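Local coordinates for protein chorismate synthase (Aquifex aeolicus, PDB 1Q1L) that probably catalyses the FMNH2-dependent anti-1,4-elimination of phosphate from 5-enolpyruvylshikimate-3-phosphate to give chorismate, the last step of the chorismate pathway, at residues E39-H42 and E43-R46; C152-F155 and L156-G160; L190-Y193 and H194-E198; E364-L367 and A368-L371. All coordinates share one frame; numbering follows the deposited sequence.

Interaction 1: residues E39-H42 and E43-R46; sequences EINH and ELRR
The guanidinium of Arg45 lays one face over the backbone of His42, with Arg45 NH2 3.5 Å from His42 CA. The imidazole of His42 has Arg46 CD over one of its own faces, near the rim. The imidazole and the Arg45 guanidinium are turned 33° apart, and their side chains cross at about a right angle. Arg45 NH2 lies 3.8 Å from His42 CD2 and reaches the ring obliquely. A bend at chi3 (-64°) folds the Arg45 chain back along the helix and brings Arg45 NH1 to 3.5 Å from Asn41 CB. Arg45 NH2 forms its salt bridge with Glu38. Cutting Arg45 back to an alanine would probably cost Glu38 this salt bridge and uncover the Asn41-His42 backbone. This is one face of helix 37-48, whose regular i to i+4 bonds include Arg45 N to Asn41 O at 2.8 Å. On another face, Ile40 CG2 meets Leu44 CD1 at 4.3 Å, and both residues pack on strands 64-68 and 80-85. Arg46 turns the edge of its guanidinium to Glu43. In this salt bridge Arg46 NH1 donates to Glu43 OE1 at 2.8 Å, in the guanidinium plane and on the syn lone pair. Lys153 shares that OE1, and Glu364 is a second partner of Arg46 NH1. A water donates to Glu39 O at 2.7 Å and, weakly, to Glu43 OE2.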
# COMPACT_ATOMS: atom_id res chain seq x y z
N GLU A 39 15.62 -25.58 6.50
CA GLU A 39 14.16 -25.54 6.42
C GLU A 39 13.76 -24.92 5.08
O GLU A 39 12.81 -25.37 4.43
CB GLU A 39 13.59 -24.71 7.56
CG GLU A 39 13.65 -25.39 8.91
CD GLU A 39 13.38 -24.44 10.06
OE1 GLU A 39 12.70 -24.86 11.03
OE2 GLU A 39 13.85 -23.28 10.01
N ILE A 40 14.49 -23.89 4.67
CA ILE A 40 14.19 -23.22 3.41
C ILE A 40 14.59 -24.13 2.26
O ILE A 40 13.81 -24.33 1.32
CB ILE A 40 14.95 -21.89 3.31
CG1 ILE A 40 14.48 -20.95 4.43
CG2 ILE A 40 14.71 -21.26 1.93
CD1 ILE A 40 15.14 -19.57 4.41
N ASN A 41 15.79 -24.70 2.34
CA ASN A 41 16.26 -25.59 1.30
C ASN A 41 15.33 -26.79 1.11
O ASN A 41 15.11 -27.24 -0.01
CB ASN A 41 17.68 -26.08 1.62
CG ASN A 41 18.69 -24.95 1.68
OD1 ASN A 41 18.54 -23.94 1.00
ND2 ASN A 41 19.73 -25.12 2.49
N HIS A 42 14.78 -27.30 2.20
CA HIS A 42 13.88 -28.43 2.09
C HIS A 42 12.72 -28.12 1.13
O HIS A 42 12.35 -28.96 0.31
CB HIS A 42 13.30 -28.82 3.44
CG HIS A 42 12.45 -30.06 3.39
ND1 HIS A 42 11.37 -30.25 4.22
CD2 HIS A 42 12.52 -31.15 2.60
CE1 HIS A 42 10.81 -31.42 3.94
NE2 HIS A 42 11.49 -31.98 2.96
N GLU A 43 12.16 -26.92 1.24
CA GLU A 43 11.05 -26.54 0.36
C GLU A 43 11.55 -26.35 -1.07
O GLU A 43 10.86 -26.72 -2.02
CB GLU A 43 10.38 -25.26 0.86
CG GLU A 43 9.64 -25.40 2.18
CD GLU A 43 8.55 -26.46 2.14
OE1 GLU A 43 7.86 -26.58 1.11
OE2 GLU A 43 8.37 -27.17 3.16
N LEU A 44 12.73 -25.77 -1.23
CA LEU A 44 13.28 -25.57 -2.56
C LEU A 44 13.49 -26.92 -3.25
O LEU A 44 13.30 -27.04 -4.46
CB LEU A 44 14.61 -24.81 -2.48
CG LEU A 44 14.48 -23.36 -2.00
CD1 LEU A 44 15.86 -22.70 -1.93
CD2 LEU A 44 13.56 -22.59 -2.94
N ARG A 45 13.85 -27.93 -2.47
CA ARG A 45 14.07 -29.27 -3.02
C ARG A 45 12.77 -29.92 -3.49
O ARG A 45 12.75 -30.62 -4.50
CB ARG A 45 14.76 -30.17 -1.98
CG ARG A 45 16.23 -29.82 -1.75
CD ARG A 45 16.99 -30.97 -1.10
NE ARG A 45 16.49 -31.29 0.23
CZ ARG A 45 16.80 -30.61 1.34
NH1 ARG A 45 17.62 -29.57 1.28
NH2 ARG A 45 16.28 -30.98 2.50
N ARG A 46 11.68 -29.69 -2.76
CA ARG A 46 10.39 -30.26 -3.14
C ARG A 46 9.92 -29.67 -4.47
O ARG A 46 9.37 -30.38 -5.30
CB ARG A 46 9.35 -30.00 -2.06
CG ARG A 46 9.64 -30.69 -0.73
CD ARG A 46 8.57 -30.34 0.31
NE ARG A 46 7.24 -30.80 -0.10
CZ ARG A 46 6.15 -30.05 -0.06
NH1 ARG A 46 6.22 -28.79 0.37
NH2 ARG A 46 4.98 -30.55 -0.44
O HOH W 1 10.67 -26.66 5.51

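Interaction 2: residues C152-F155 and L156-G160; sequences CKKF and LSEFG
Leu156 N bonds to Cys152 O and Ser157 N to Lys153 O in alpha-helical fashion, and the helix then ends in a Schellman motif with Gly160 at C-prime (phi 80°), where Gly160 N reaches Ser157 O and Ile161 N reaches Leu156 O. Phe155 and Phe159 form a T-shaped pair across the last turn. The edge of Phe159 points at the face of Phe155, with the centroids 5.0 Å apart and the planes at 68°. Phe159 CE1 comes to 3.4 Å from Phe155 CZ. Phe159 CD1, on the same edge, lies 3.2 Å from Phe155 O. Phe155 CG is anti to the backbone N (chi1 171°), which swings its ring out beside the helix end to receive Phe159. Ser157 OG folds back and donates to Lys154 O at 2.6 Å. Glu158 N bonds to Phe155 O and only weakly to Lys154 O. Lys154 CE touches Glu158 OE2 at 3.5 Å, but the ammonium makes its salt bridge with Glu39. Phe155 packs on Ala372 and Leu376 of helix 356-379. Phe159 leans on helix 384-399 at Met384 and Val387, so the end of helix 142-157 sits against both.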
# COMPACT_ATOMS: atom_id res chain seq x y z
N CYS A 152 7.39 -18.38 6.03
CA CYS A 152 6.03 -18.21 6.53
C CYS A 152 5.48 -19.51 7.10
O CYS A 152 4.75 -19.50 8.09
CB CYS A 152 5.14 -17.68 5.42
SG CYS A 152 5.67 -16.04 4.87
N LYS A 153 5.83 -20.64 6.48
CA LYS A 153 5.38 -21.93 6.98
C LYS A 153 5.98 -22.17 8.37
O LYS A 153 5.28 -22.62 9.28
CB LYS A 153 5.83 -23.07 6.07
CG LYS A 153 5.04 -23.22 4.78
CD LYS A 153 5.44 -24.52 4.09
CE LYS A 153 4.68 -24.74 2.80
NZ LYS A 153 5.09 -26.01 2.14
N LYS A 154 7.26 -21.89 8.53
CA LYS A 154 7.90 -22.08 9.83
C LYS A 154 7.16 -21.24 10.86
O LYS A 154 6.85 -21.71 11.96
CB LYS A 154 9.37 -21.66 9.78
CG LYS A 154 10.12 -21.94 11.09
CD LYS A 154 9.98 -23.41 11.49
CE LYS A 154 10.53 -23.68 12.89
NZ LYS A 154 12.00 -23.40 12.98
N PHE A 155 6.86 -20.00 10.50
CA PHE A 155 6.13 -19.11 11.40
C PHE A 155 4.77 -19.71 11.80
O PHE A 155 4.42 -19.75 12.98
CB PHE A 155 5.91 -17.75 10.71
CG PHE A 155 4.98 -16.84 11.46
CD1 PHE A 155 5.36 -16.29 12.69
CD2 PHE A 155 3.71 -16.56 10.96
CE1 PHE A 155 4.48 -15.48 13.40
CE2 PHE A 155 2.82 -15.75 11.67
CZ PHE A 155 3.21 -15.21 12.90
N LEU A 156 4.03 -20.19 10.81
CA LEU A 156 2.71 -20.78 11.04
C LEU A 156 2.72 -22.04 11.89
O LEU A 156 1.80 -22.28 12.67
CB LEU A 156 2.03 -21.11 9.71
CG LEU A 156 1.53 -19.95 8.85
CD1 LEU A 156 1.02 -20.50 7.52
CD2 LEU A 156 0.43 -19.20 9.58
N SER A 157 3.75 -22.86 11.72
CA SER A 157 3.86 -24.09 12.47
C SER A 157 3.99 -23.83 13.97
O SER A 157 3.65 -24.69 14.78
CB SER A 157 5.05 -24.92 11.97
OG SER A 157 6.26 -24.20 12.12
N GLU A 158 4.48 -22.65 14.34
CA GLU A 158 4.64 -22.32 15.75
C GLU A 158 3.27 -22.23 16.42
O GLU A 158 3.16 -22.30 17.65
CB GLU A 158 5.35 -20.97 15.92
CG GLU A 158 6.78 -20.92 15.41
CD GLU A 158 7.71 -21.86 16.16
OE1 GLU A 158 7.64 -21.91 17.40
OE2 GLU A 158 8.53 -22.53 15.50
N PHE A 159 2.23 -22.07 15.61
CA PHE A 159 0.88 -21.98 16.14
C PHE A 159 0.13 -23.28 15.85
O PHE A 159 -1.08 -23.36 16.03
CB PHE A 159 0.13 -20.81 15.52
CG PHE A 159 0.85 -19.50 15.64
CD1 PHE A 159 1.79 -19.12 14.69
CD2 PHE A 159 0.63 -18.66 16.73
CE1 PHE A 159 2.51 -17.93 14.83
CE2 PHE A 159 1.33 -17.47 16.88
CZ PHE A 159 2.28 -17.10 15.92
N GLY A 160 0.86 -24.29 15.38
CA GLY A 160 0.24 -25.56 15.08
C GLY A 160 -0.47 -25.60 13.74
O GLY A 160 -1.17 -26.56 13.42

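Interaction 3: residues L190-Y193 and H194-E198; sequences LLSY and HEKAE
Tyr193 and Lys196 lie side by side and point the same way. The ammonium of Lys196 comes up to the edge of the phenol ring, near its plane, with Lys196 NZ 4.0 Å from Tyr193 CD1. The lysine chain kinks at chi3 (-74°), which turns its end toward the ring. The cation-pi contact of Lys196 is made with another ring, that of Phe206. On the way, Lys196 CE passes 3.8 Å from Ser192 OG. With an alanine at Lys196, Phe206 would probably lose its cation-pi partner and the edge of Tyr193 its neighbour. The backbone is regular helix 187-197: Lys196 N bonds to Ser192 O at 3.0 Å, and Ala197 N to Tyr193 O at 2.9 Å. Ala197 CB sits 3.3 Å from that Tyr193 carbonyl oxygen. The helix lies on the five-stranded antiparallel sheet, where Leu190 and His194 both touch Phe234 of strand 229-236. The ring of Tyr193 meets Tyr183 and Phe166 edge-to-face. His194 CG stands opposite the backbone N (chi1 173°), which takes the ring toward Phe234 and Arg203. Glu195 CG rests 3.2 Å from Leu191 O, and Glu195 OE2 lies at the edge of the His194 ring.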
# COMPACT_ATOMS: atom_id res chain seq x y z
N LEU A 190 -6.65 -35.29 4.94
CA LEU A 190 -5.89 -34.30 4.18
C LEU A 190 -4.40 -34.49 4.46
O LEU A 190 -3.60 -34.64 3.53
CB LEU A 190 -6.33 -32.89 4.57
CG LEU A 190 -7.74 -32.51 4.09
CD1 LEU A 190 -8.24 -31.26 4.80
CD2 LEU A 190 -7.72 -32.30 2.59
N LEU A 191 -4.04 -34.51 5.73
CA LEU A 191 -2.65 -34.68 6.12
C LEU A 191 -2.13 -35.99 5.55
O LEU A 191 -0.99 -36.08 5.09
CB LEU A 191 -2.51 -34.67 7.65
CG LEU A 191 -1.06 -34.60 8.17
CD1 LEU A 191 -0.37 -33.38 7.58
CD2 LEU A 191 -1.06 -34.53 9.69
N SER A 192 -2.99 -37.00 5.58
CA SER A 192 -2.66 -38.32 5.07
C SER A 192 -2.32 -38.26 3.58
O SER A 192 -1.31 -38.81 3.14
CB SER A 192 -3.84 -39.28 5.28
OG SER A 192 -3.65 -40.50 4.60
N TYR A 193 -3.16 -37.58 2.81
CA TYR A 193 -2.94 -37.45 1.38
C TYR A 193 -1.66 -36.69 1.08
O TYR A 193 -0.96 -37.00 0.12
CB TYR A 193 -4.13 -36.76 0.71
CG TYR A 193 -5.42 -37.56 0.77
CD1 TYR A 193 -5.40 -38.95 0.68
CD2 TYR A 193 -6.66 -36.93 0.86
CE1 TYR A 193 -6.58 -39.70 0.69
CE2 TYR A 193 -7.84 -37.66 0.87
CZ TYR A 193 -7.80 -39.04 0.78
OH TYR A 193 -8.96 -39.77 0.76
N HIS A 194 -1.35 -35.68 1.89
CA HIS A 194 -0.14 -34.91 1.68
C HIS A 194 1.08 -35.79 1.95
O HIS A 194 2.06 -35.76 1.19
CB HIS A 194 -0.11 -33.69 2.60
CG HIS A 194 1.18 -32.93 2.55
ND1 HIS A 194 2.21 -33.16 3.44
CD2 HIS A 194 1.62 -31.98 1.70
CE1 HIS A 194 3.23 -32.38 3.14
NE2 HIS A 194 2.90 -31.66 2.08
N GLU A 195 1.03 -36.57 3.02
CA GLU A 195 2.13 -37.45 3.37
C GLU A 195 2.40 -38.45 2.26
O GLU A 195 3.55 -38.69 1.90
CB GLU A 195 1.84 -38.19 4.68
CG GLU A 195 1.84 -37.31 5.92
CD GLU A 195 3.22 -36.76 6.25
OE1 GLU A 195 4.15 -37.58 6.45
OE2 GLU A 195 3.38 -35.52 6.30
N LYS A 196 1.35 -39.02 1.69
CA LYS A 196 1.52 -39.99 0.61
C LYS A 196 2.04 -39.29 -0.64
O LYS A 196 2.88 -39.83 -1.35
CB LYS A 196 0.21 -40.72 0.32
CG LYS A 196 -0.13 -41.79 1.36
CD LYS A 196 -1.37 -42.60 0.99
CE LYS A 196 -2.65 -41.80 1.20
NZ LYS A 196 -3.88 -42.59 0.89
N ALA A 197 1.54 -38.09 -0.91
CA ALA A 197 1.99 -37.34 -2.07
C ALA A 197 3.50 -37.17 -2.01
O ALA A 197 4.18 -37.15 -3.04
CB ALA A 197 1.31 -35.98 -2.11
N GLU A 198 4.03 -37.04 -0.80
CA GLU A 198 5.47 -36.88 -0.62
C GLU A 198 6.21 -38.15 -1.04
O GLU A 198 7.42 -38.12 -1.24
CB GLU A 198 5.78 -36.53 0.83
CG GLU A 198 5.25 -35.17 1.24
CD GLU A 198 5.84 -34.06 0.40
OE1 GLU A 198 7.02 -33.71 0.61
OE2 GLU A 198 5.12 -33.54 -0.48

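Interaction 4: residues E364-L367 and A368-L371; sequences EAML and AIVL
Glu364, whose carbonyl O accepts Ala368 N at 3.0 Å, has its carboxylate OE1 gripped by both Lys153 and Arg46, while OE2 takes the hydroxyl of Ser165. The two positive charges beside OE1 probably favour the ionised carboxylate. The other backbone bonds of the turn are similar, with Leu371 N to Leu367 O at 3.0 Å. Beside that bond the two leucines cross obliquely. Leu367 CD1 meets Leu371 CG at 3.8 Å, and the same CG also sits 3.1 Å from Leu367 O. Leu367 reaches its partner because CG stands anti to the backbone N (chi1 180°), close to the next turn. Both leucines touch Ile163 of strand 162-170. On another face, Met366, present as selenomethionine, brings SE to 4.3 Å from Ile369 CD1. Ile369 CG1 lies 3.2 Å from Ala365 O. Met366 also packs on Trp248 of the second subunit, while Ile369 touches Val148 and Cys152 of helix 142-157. A buried helix segment such as this, with strand 162-170 and neighbouring helices packed round it, is consistent with the helical layer of the beta-alpha-beta sandwich described for this enzyme.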
# COMPACT_ATOMS: atom_id res chain seq x y z
N GLU A 364 1.50 -24.23 -2.01
CA GLU A 364 1.61 -24.31 -0.56
C GLU A 364 2.30 -23.04 -0.06
O GLU A 364 1.90 -22.47 0.95
CB GLU A 364 2.45 -25.52 -0.15
CG GLU A 364 1.83 -26.87 -0.44
CD GLU A 364 2.79 -28.01 -0.13
OE1 GLU A 364 3.76 -27.78 0.63
OE2 GLU A 364 2.57 -29.14 -0.64
N ALA A 365 3.34 -22.63 -0.77
CA ALA A 365 4.08 -21.43 -0.41
C ALA A 365 3.19 -20.19 -0.42
O ALA A 365 3.23 -19.38 0.49
CB ALA A 365 5.25 -21.24 -1.37
N MSE A 366 2.38 -20.05 -1.47
CA MSE A 366 1.49 -18.89 -1.59
C MSE A 366 0.44 -18.86 -0.48
O MSE A 366 0.15 -17.80 0.08
CB MSE A 366 0.81 -18.88 -2.97
CG MSE A 366 1.79 -18.71 -4.13
SE MSE A 366 3.05 -17.24 -3.88
CE MSE A 366 1.78 -15.79 -3.77
N LEU A 367 -0.12 -20.02 -0.17
CA LEU A 367 -1.11 -20.11 0.89
C LEU A 367 -0.49 -19.78 2.25
O LEU A 367 -1.13 -19.15 3.08
CB LEU A 367 -1.72 -21.51 0.94
CG LEU A 367 -2.77 -21.66 2.05
CD1 LEU A 367 -3.90 -20.64 1.82
CD2 LEU A 367 -3.34 -23.09 2.05
N ALA A 368 0.75 -20.21 2.47
CA ALA A 368 1.42 -19.94 3.73
C ALA A 368 1.68 -18.44 3.89
O ALA A 368 1.62 -17.90 5.00
CB ALA A 368 2.74 -20.73 3.81
N ILE A 369 1.98 -17.77 2.79
CA ILE A 369 2.24 -16.34 2.83
C ILE A 369 0.96 -15.57 3.17
O ILE A 369 0.97 -14.68 4.02
CB ILE A 369 2.79 -15.85 1.47
CG1 ILE A 369 4.19 -16.46 1.25
CG2 ILE A 369 2.89 -14.31 1.45
CD1 ILE A 369 4.80 -16.12 -0.09
N VAL A 370 -0.13 -15.94 2.52
CA VAL A 370 -1.42 -15.29 2.76
C VAL A 370 -1.87 -15.50 4.19
O VAL A 370 -2.30 -14.56 4.87
CB VAL A 370 -2.51 -15.83 1.79
CG1 VAL A 370 -3.87 -15.22 2.12
CG2 VAL A 370 -2.14 -15.49 0.36
N LEU A 371 -1.75 -16.74 4.67
CA LEU A 371 -2.18 -17.05 6.02
C LEU A 371 -1.31 -16.42 7.09
O LEU A 371 -1.82 -15.95 8.11
CB LEU A 371 -2.27 -18.56 6.22
CG LEU A 371 -3.32 -19.24 5.33
CD1 LEU A 371 -3.46 -20.71 5.72
CD2 LEU A 371 -4.67 -18.55 5.50

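A charge network joins the four contacts. Glu364 OE1 of interaction 4 takes Arg46 NH1 of interaction 1 and Lys153 NZ of interaction 2, each at 2.7 Å. Lys153 NZ also reaches Glu43 OE1 at 3.0 Å. Arg46 NH2 extends the network to interaction 3 through Glu198 OE2, also at 3.0 Å, and His194 NE2 packs 3.7 Å from Glu364 OE2. Farther out, Glu39 OE1 pairs with Lys154 NZ. Interactions 2 and 4 are closest, with centres about 11 Å apart. The side chain of Leu44 is about 5 Å from that of Arg47, a predicted NADP site. The side chain of Met366 is about 10 Å from that of Gln264, predicted to bind FMN.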